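Local coordinates for probable Zn binding protein (Lactobacillus acidophilus, PDB 3Q69) that probably helps a larger bacterial protein bind mucus, as a MucBP (Muc B2-like) domain of it, and may bind zinc, at residues 11-17 against 60-66. Numbering follows the deposited sequence.
Sequences VTQTIHY and FEALPSP
Two segments from different beta sheets can pack closely with no direct hydrogen bond between them, as this Muc B2-like domain exemplifies. Strand 11-17 of the five-strand mixed sheet is extended, so Val-11, Gln-13, Ile-15 and Tyr-17 point toward segment 60-66, the end of strand 55-64, interrupted at Glu-61 and Ala-62, and the loop after it. They run within 12° of parallel, CA atoms 7.4 Å apart at Gln-13/Phe-60, 9.2 Å at Ile-15/Leu-63 and 8.4 Å at Tyr-17/Ser-65. Phe-60 (chi1 m) lays its ring over Gln-13, whose CB sits 3.5 Å from the centroid (CH-pi). Gln-13 is extended (t, t); one water lies 3.0 Å from its OE1 and 2.6 Å from Glu-61 O, a second accepts from its NE2 (3.1 Å) and lies 2.5 Å from Glu-61 O. Leu-63 (t, p) brings CD2 to 3.8 Å from Ile-15 CG1 and 3.3 Å from Tyr-17 OH. Tyr-17 (m) receives Pro-66 CD over its ring face, 3.9 Å from the centroid; a third water joins its OH (2.8 Å) to Leu-63 O (2.9 Å) and Ser-65 OG (2.8 Å), which also bonds Lys-75. Cohesion thus comes from apolar and CH-pi packing, with water bridging polar groups.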
loop_
_atom_site.group_PDB
_atom_site.type_symbol
_atom_site.label_atom_id
_atom_site.label_comp_id
_atom_site.label_asym_id
_atom_site.label_seq_id
_atom_site.Cartn_x
_atom_site.Cartn_y
_atom_site.Cartn_z
ATOM N N VAL A 11 1.227 4.338 0.703
ATOM C CA VAL A 11 1.599 2.996 0.304
ATOM C C VAL A 11 0.619 2.519 -0.747
ATOM O O VAL A 11 -0.586 2.581 -0.549
ATOM C CB VAL A 11 1.553 2.018 1.471
ATOM C CG1 VAL A 11 2.115 0.681 1.017
ATOM C CG2 VAL A 11 2.348 2.570 2.654
ATOM N N THR A 12 1.127 2.026 -1.864
ATOM C CA THR A 12 0.231 1.580 -2.901
ATOM C C THR A 12 0.390 0.105 -3.205
ATOM O O THR A 12 1.438 -0.476 -3.006
ATOM C CB THR A 12 0.466 2.393 -4.187
ATOM O OG1 THR A 12 1.637 1.904 -4.844
ATOM C CG2 THR A 12 0.685 3.866 -3.842
ATOM N N GLN A 13 -0.681 -0.489 -3.703
ATOM C CA GLN A 13 -0.699 -1.890 -4.084
ATOM C C GLN A 13 -0.968 -1.959 -5.583
ATOM O O GLN A 13 -1.979 -1.456 -6.055
ATOM C CB GLN A 13 -1.804 -2.632 -3.334
ATOM C CG GLN A 13 -1.902 -4.099 -3.712
ATOM C CD GLN A 13 -3.130 -4.765 -3.155
ATOM O OE1 GLN A 13 -4.258 -4.365 -3.442
ATOM N NE2 GLN A 13 -2.924 -5.786 -2.353
ATOM N N THR A 14 -0.047 -2.566 -6.323
ATOM C CA THR A 14 -0.184 -2.705 -7.769
ATOM C C THR A 14 -0.255 -4.173 -8.153
ATOM O O THR A 14 0.695 -4.919 -7.967
ATOM C CB THR A 14 0.995 -2.059 -8.517
ATOM O OG1 THR A 14 1.038 -0.660 -8.226
ATOM C CG2 THR A 14 0.848 -2.254 -10.010
ATOM N N ILE A 15 -1.398 -4.569 -8.696
ATOM C CA ILE A 15 -1.633 -5.939 -9.124
ATOM C C ILE A 15 -1.630 -6.061 -10.650
ATOM O O ILE A 15 -2.424 -5.413 -11.335
ATOM C CB ILE A 15 -2.985 -6.454 -8.588
ATOM C CG1 ILE A 15 -3.032 -6.315 -7.071
ATOM C CG2 ILE A 15 -3.178 -7.918 -8.977
ATOM C CD1 ILE A 15 -2.012 -7.144 -6.356
ATOM N N HIS A 16 -0.742 -6.903 -11.170
ATOM C CA HIS A 16 -0.626 -7.116 -12.607
ATOM C C HIS A 16 -1.384 -8.380 -12.990
ATOM O O HIS A 16 -1.434 -9.353 -12.218
ATOM C CB HIS A 16 0.844 -7.257 -13.012
ATOM C CG HIS A 16 1.654 -6.014 -12.791
ATOM N ND1 HIS A 16 1.391 -4.831 -13.438
ATOM C CD2 HIS A 16 2.729 -5.788 -11.998
ATOM C CE1 HIS A 16 2.275 -3.918 -13.054
ATOM N NE2 HIS A 16 3.093 -4.475 -12.184
ATOM N N TYR A 17 -1.980 -8.362 -14.179
ATOM C CA TYR A 17 -2.730 -9.506 -14.673
ATOM C C TYR A 17 -2.181 -9.875 -16.046
ATOM O O TYR A 17 -2.301 -9.114 -16.993
ATOM C CB TYR A 17 -4.217 -9.157 -14.762
ATOM C CG TYR A 17 -4.817 -8.777 -13.426
ATOM C CD1 TYR A 17 -5.076 -9.738 -12.463
ATOM C CD2 TYR A 17 -5.084 -7.446 -13.109
ATOM C CE1 TYR A 17 -5.582 -9.390 -11.220
ATOM C CE2 TYR A 17 -5.593 -7.084 -11.863
ATOM C CZ TYR A 17 -5.839 -8.067 -10.926
ATOM O OH TYR A 17 -6.345 -7.741 -9.690
ATOM N N PHE A 60 -5.347 -3.220 2.693
ATOM C CA PHE A 60 -5.616 -3.243 1.265
ATOM C C PHE A 60 -6.633 -4.389 1.218
ATOM O O PHE A 60 -6.250 -5.552 1.367
ATOM C CB PHE A 60 -4.373 -3.680 0.502
ATOM C CG PHE A 60 -3.360 -2.588 0.282
ATOM C CD1 PHE A 60 -3.684 -1.436 -0.440
ATOM C CD2 PHE A 60 -2.042 -2.771 0.694
ATOM C CE1 PHE A 60 -2.694 -0.478 -0.754
ATOM C CE2 PHE A 60 -1.056 -1.832 0.389
ATOM C CZ PHE A 60 -1.387 -0.682 -0.343
ATOM N N GLU A 61 -7.914 -4.077 1.049
ATOM C CA GLU A 61 -8.950 -5.116 1.025
ATOM C C GLU A 61 -8.716 -6.243 0.015
ATOM O O GLU A 61 -7.984 -6.080 -0.970
ATOM C CB GLU A 61 -10.320 -4.484 0.747
ATOM C CG GLU A 61 -10.699 -3.338 1.702
ATOM C CD GLU A 61 -10.751 -3.779 3.161
ATOM O OE1 GLU A 61 -11.409 -4.807 3.457
ATOM O OE2 GLU A 61 -10.137 -3.092 4.010
ATOM N N ALA A 62 -9.368 -7.377 0.267
ATOM C CA ALA A 62 -9.267 -8.538 -0.609
ATOM C C ALA A 62 -9.672 -8.097 -2.011
ATOM O O ALA A 62 -10.649 -7.372 -2.178
ATOM C CB ALA A 62 -10.180 -9.648 -0.120
ATOM N N LEU A 63 -8.915 -8.537 -3.011
ATOM C CA LEU A 63 -9.166 -8.162 -4.395
ATOM C C LEU A 63 -9.371 -9.408 -5.254
ATOM O O LEU A 63 -8.407 -10.048 -5.688
ATOM C CB LEU A 63 -7.976 -7.362 -4.933
ATOM C CG LEU A 63 -8.147 -6.742 -6.320
ATOM C CD1 LEU A 63 -9.157 -5.600 -6.228
ATOM C CD2 LEU A 63 -6.802 -6.239 -6.827
ATOM N N PRO A 64 -10.633 -9.790 -5.490
ATOM C CA PRO A 64 -10.914 -10.973 -6.308
ATOM C C PRO A 64 -10.340 -10.778 -7.714
ATOM O O PRO A 64 -10.519 -9.733 -8.330
ATOM C CB PRO A 64 -12.439 -11.033 -6.312
ATOM C CG PRO A 64 -12.821 -10.397 -5.033
ATOM C CD PRO A 64 -11.881 -9.208 -4.976
ATOM N N SER A 65 -9.651 -11.789 -8.223
ATOM C CA SER A 65 -9.064 -11.693 -9.558
ATOM C C SER A 65 -10.134 -11.771 -10.652
ATOM O O SER A 65 -11.114 -12.520 -10.531
ATOM C CB SER A 65 -8.057 -12.821 -9.758
ATOM O OG SER A 65 -6.912 -12.632 -8.956
ATOM N N PRO A 66 -9.969 -10.989 -11.727
ATOM C CA PRO A 66 -10.955 -11.021 -12.809
ATOM C C PRO A 66 -11.086 -12.423 -13.376
ATOM O O PRO A 66 -10.091 -13.115 -13.570
ATOM C CB PRO A 66 -10.382 -10.047 -13.834
ATOM C CG PRO A 66 -9.637 -9.066 -12.975
ATOM C CD PRO A 66 -8.933 -9.979 -11.992
HETATM O O HOH W 1 -7.041 -4.127 -2.455
HETATM O O HOH W 2 -5.591 -6.855 -1.247
HETATM O O HOH W 3 -6.799 -9.989 -8.145
#